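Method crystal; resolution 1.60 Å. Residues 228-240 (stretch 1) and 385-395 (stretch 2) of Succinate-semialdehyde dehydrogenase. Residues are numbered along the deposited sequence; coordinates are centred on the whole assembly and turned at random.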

# COMPACT_ATOMS: atom_id res chain seq x y z
N LEU A 228 -6.33 -4.11 1.27
CA LEU A 228 -7.70 -4.55 1.01
C LEU A 228 -7.71 -6.00 0.56
O LEU A 228 -7.09 -6.36 -0.44
CB LEU A 228 -8.36 -3.70 -0.08
CG LEU A 228 -8.58 -2.22 0.20
CD1 LEU A 228 -9.28 -1.58 -0.98
CD2 LEU A 228 -9.38 -2.01 1.48
N GLU A 229 -8.46 -6.82 1.29
CA GLU A 229 -8.67 -8.23 0.95
C GLU A 229 -10.14 -8.40 0.66
O GLU A 229 -10.97 -8.43 1.57
CB GLU A 229 -8.24 -9.12 2.12
CG GLU A 229 -6.75 -9.07 2.44
CD GLU A 229 -5.92 -10.05 1.62
OE1 GLU A 229 -6.50 -10.83 0.82
OE2 GLU A 229 -4.67 -10.03 1.77
N LEU A 230 -10.48 -8.47 -0.62
CA LEU A 230 -11.88 -8.41 -1.03
C LEU A 230 -12.38 -9.72 -1.63
O LEU A 230 -11.81 -10.79 -1.38
CB LEU A 230 -12.10 -7.24 -1.99
CG LEU A 230 -11.50 -5.91 -1.49
CD1 LEU A 230 -11.71 -4.81 -2.53
CD2 LEU A 230 -12.11 -5.50 -0.13
N GLY A 231 -13.45 -9.64 -2.40
CA GLY A 231 -14.08 -10.84 -2.91
C GLY A 231 -13.34 -11.40 -4.10
O GLY A 231 -12.34 -10.83 -4.55
N GLY A 232 -13.84 -12.51 -4.63
CA GLY A 232 -13.26 -13.11 -5.81
C GLY A 232 -14.31 -13.79 -6.67
O GLY A 232 -15.45 -13.99 -6.24
N ASP A 233 -13.95 -14.12 -7.90
CA ASP A 233 -14.81 -14.93 -8.75
C ASP A 233 -13.90 -15.94 -9.42
O ASP A 233 -13.75 -15.98 -10.65
CB ASP A 233 -15.54 -14.06 -9.78
CG ASP A 233 -16.80 -14.71 -10.30
OD1 ASP A 233 -17.34 -15.59 -9.61
OD2 ASP A 233 -17.27 -14.32 -11.40
N ASP A 234 -13.26 -16.76 -8.58
CA ASP A 234 -12.10 -17.55 -8.98
C ASP A 234 -12.42 -18.55 -10.08
O ASP A 234 -13.43 -19.26 -10.01
CB ASP A 234 -11.51 -18.30 -7.79
CG ASP A 234 -10.88 -17.37 -6.75
OD1 ASP A 234 -10.78 -16.14 -6.98
OD2 ASP A 234 -10.47 -17.90 -5.70
N ALA A 235 -11.55 -18.61 -11.07
CA ALA A 235 -11.69 -19.61 -12.13
C ALA A 235 -10.98 -20.91 -11.75
O ALA A 235 -9.78 -20.90 -11.42
CB ALA A 235 -11.15 -19.07 -13.43
N PHE A 236 -11.72 -22.01 -11.81
CA PHE A 236 -11.22 -23.36 -11.57
C PHE A 236 -11.17 -23.97 -12.97
O PHE A 236 -12.21 -24.30 -13.54
CB PHE A 236 -12.22 -24.07 -10.64
CG PHE A 236 -11.83 -25.48 -10.20
CD1 PHE A 236 -11.75 -26.53 -11.11
CD2 PHE A 236 -11.63 -25.76 -8.85
CE1 PHE A 236 -11.43 -27.82 -10.69
CE2 PHE A 236 -11.32 -27.05 -8.42
CZ PHE A 236 -11.22 -28.08 -9.33
N ILE A 237 -9.97 -24.06 -13.54
CA ILE A 237 -9.78 -24.39 -14.95
C ILE A 237 -9.36 -25.84 -15.13
O ILE A 237 -8.31 -26.26 -14.63
CB ILE A 237 -8.72 -23.49 -15.59
CG1 ILE A 237 -9.00 -22.01 -15.29
CG2 ILE A 237 -8.66 -23.73 -17.10
CD1 ILE A 237 -7.91 -21.07 -15.80
N ILE A 238 -10.20 -26.61 -15.82
CA ILE A 238 -9.94 -28.03 -16.04
C ILE A 238 -9.27 -28.23 -17.40
O ILE A 238 -9.92 -28.12 -18.44
CB ILE A 238 -11.26 -28.82 -15.96
CG1 ILE A 238 -11.95 -28.55 -14.63
CG2 ILE A 238 -11.01 -30.32 -16.15
CD1 ILE A 238 -13.30 -29.20 -14.52
N LEU A 239 -7.97 -28.50 -17.38
CA LEU A 239 -7.21 -28.64 -18.62
C LEU A 239 -7.45 -29.99 -19.28
O LEU A 239 -8.07 -30.90 -18.71
CB LEU A 239 -5.71 -28.43 -18.38
CG LEU A 239 -5.33 -27.08 -17.78
CD1 LEU A 239 -3.83 -26.87 -17.80
CD2 LEU A 239 -6.02 -25.97 -18.54
N ASP A 240 -6.94 -30.12 -20.51
CA ASP A 240 -7.19 -31.32 -21.31
C ASP A 240 -6.54 -32.59 -20.76
O ASP A 240 -6.84 -33.70 -21.21
CB ASP A 240 -6.79 -31.08 -22.78
CG ASP A 240 -5.32 -30.72 -22.96
OD1 ASP A 240 -4.55 -30.72 -21.97
OD2 ASP A 240 -4.92 -30.43 -24.10
N ASN A 385 -13.50 -8.82 -13.24
CA ASN A 385 -13.18 -7.69 -12.38
C ASN A 385 -12.48 -8.14 -11.11
O ASN A 385 -12.02 -7.32 -10.34
CB ASN A 385 -14.44 -6.92 -12.00
CG ASN A 385 -15.06 -6.22 -13.19
OD1 ASN A 385 -14.34 -5.67 -14.02
ND2 ASN A 385 -16.38 -6.25 -13.28
N TYR A 386 -12.40 -9.45 -10.92
CA TYR A 386 -11.75 -10.03 -9.75
C TYR A 386 -10.47 -10.72 -10.14
O TYR A 386 -10.22 -11.01 -11.31
CB TYR A 386 -12.69 -11.04 -9.10
CG TYR A 386 -14.03 -10.47 -8.74
CD1 TYR A 386 -15.10 -10.55 -9.62
CD2 TYR A 386 -14.22 -9.84 -7.52
CE1 TYR A 386 -16.34 -10.02 -9.29
CE2 TYR A 386 -15.45 -9.30 -7.18
CZ TYR A 386 -16.50 -9.41 -8.06
OH TYR A 386 -17.73 -8.88 -7.73
N GLY A 387 -9.63 -11.00 -9.15
CA GLY A 387 -8.43 -11.77 -9.40
C GLY A 387 -7.82 -12.18 -8.08
O GLY A 387 -6.73 -11.75 -7.73
N LEU A 388 -8.53 -13.02 -7.34
CA LEU A 388 -8.06 -13.40 -6.01
C LEU A 388 -7.31 -14.72 -6.05
O LEU A 388 -6.08 -14.75 -5.87
CB LEU A 388 -9.21 -13.47 -5.01
CG LEU A 388 -8.78 -13.75 -3.56
CD1 LEU A 388 -7.76 -12.73 -3.03
CD2 LEU A 388 -10.01 -13.75 -2.69
N GLY A 389 -8.04 -15.80 -6.28
CA GLY A 389 -7.44 -17.12 -6.36
C GLY A 389 -7.73 -17.81 -7.68
O GLY A 389 -7.77 -17.17 -8.73
N GLY A 390 -7.96 -19.12 -7.62
CA GLY A 390 -8.20 -19.89 -8.82
C GLY A 390 -7.49 -21.22 -8.74
O GLY A 390 -6.62 -21.42 -7.91
N THR A 391 -7.89 -22.14 -9.62
CA THR A 391 -7.34 -23.49 -9.63
C THR A 391 -6.97 -23.88 -11.04
O THR A 391 -7.69 -23.55 -11.98
CB THR A 391 -8.38 -24.49 -9.11
OG1 THR A 391 -8.57 -24.27 -7.70
CG2 THR A 391 -7.95 -25.94 -9.35
N ILE A 392 -5.83 -24.55 -11.20
CA ILE A 392 -5.52 -25.19 -12.47
C ILE A 392 -5.47 -26.69 -12.24
O ILE A 392 -4.70 -27.17 -11.40
CB ILE A 392 -4.16 -24.73 -13.05
CG1 ILE A 392 -4.06 -23.21 -13.15
CG2 ILE A 392 -3.93 -25.40 -14.41
CD1 ILE A 392 -5.13 -22.56 -14.00
N PHE A 393 -6.31 -27.43 -12.97
CA PHE A 393 -6.35 -28.89 -12.86
C PHE A 393 -5.70 -29.53 -14.07
O PHE A 393 -6.20 -29.44 -15.19
CB PHE A 393 -7.79 -29.39 -12.68
CG PHE A 393 -7.95 -30.30 -11.50
CD1 PHE A 393 -7.69 -31.65 -11.63
CD2 PHE A 393 -8.29 -29.79 -10.26
CE1 PHE A 393 -7.81 -32.49 -10.55
CE2 PHE A 393 -8.41 -30.63 -9.18
CZ PHE A 393 -8.16 -31.98 -9.32
N SER A 394 -4.55 -30.17 -13.82
CA SER A 394 -3.74 -30.76 -14.87
C SER A 394 -2.80 -31.82 -14.28
O SER A 394 -2.18 -31.59 -13.24
CB SER A 394 -2.91 -29.69 -15.57
OG SER A 394 -1.98 -30.28 -16.47
N SER A 395 -2.69 -32.96 -14.95
CA SER A 395 -1.81 -34.02 -14.47
C SER A 395 -0.36 -33.80 -14.86
O SER A 395 0.52 -34.57 -14.47
CB SER A 395 -2.28 -35.39 -14.98
OG SER A 395 -2.21 -35.45 -16.39
O HOH W 1 -11.21 -14.00 -11.32
O HOH W 2 -11.05 -13.97 -8.51
O HOH W 3 -9.69 -20.43 -5.47
O HOH W 4 -9.01 -16.94 -11.30

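The two stretches meet as neighbouring parallel strands, 235-238 beside 391-393, preceded by a loop segment with bridging waters; together they bury 801 Å². The strands are nearly aligned, with 9° between their directions, and a ladder of four backbone hydrogen bonds joins them. Thr 391 N donates to Ala 235 O (2.9 Å), Ile 237 N to Thr 391 O (2.8 Å), Phe 393 N to Ile 237 O (2.9 Å) and Leu 239 N to Phe 393 O (3.0 Å).

Side chains alternate across this sheet. Phe 236, Ile 238, Thr 391 and Phe 393 occupy one face. Phe 236 adopts chi1 t with chi2 -67°, which lays its ring beside the neighbouring strand and presents a face to Thr 391. The m rotamer of Thr 391 places CG2 3.7 Å from the centroid of the Phe 236 ring, 13° off its normal, a CH-pi contact, while OG1 is hydrogen-bonded elsewhere in the structure. Phe 393, with chi1 between wells at -128°, meets Phe 236 rim to rim: the planes are inclined by 19°, and Phe 236 CZ lies 3.5 Å from Phe 393 CD2.

On the other face, Ile 237 (m, t) and Ile 392 (m, m) bring their CD1 atoms to 3.6 Å. Leu 239, also m, t, points toward the second stretch just past the strand and packs CD1 3.7 Å from Ile 392 CG2. These branched aliphatic chains fill a buried apolar layer without polar groups to satisfy.

Ahead of the ladder, Asp 234 takes over as the polar link. With chi1 m and chi2 near -7°, its carboxylate reaches the opposing backbone, and Asp 234 OD1 accepts a hydrogen bond from Gly 389 N (2.8 Å). Asp 234 OD1 also accepts from water 2 (2.7 Å), which in turn accepts from Asp 233 N and Leu 388 N, so buried amides on both stretches are satisfied. Water 4 links Ala 235 N to Gly 389 O.

Gly 389 and Gly 390 fit this close approach. A CB on Gly 389 would lie 2.6 Å from Asp 234 OD2, and one on Gly 390 would come within 3.0 Å of Ala 235 O; the backbone angles of Gly 390 (139/164) by themselves call for glycine. Opposite Gly 232, Leu 388 (t, p) sets its CB 4.1 Å from Gly 232 CA and its CD2 3.7 Å from Leu 230 O. Tyr 386, chi1 m, points toward the first stretch, its CD1 3.5 Å from Asp 233 CB.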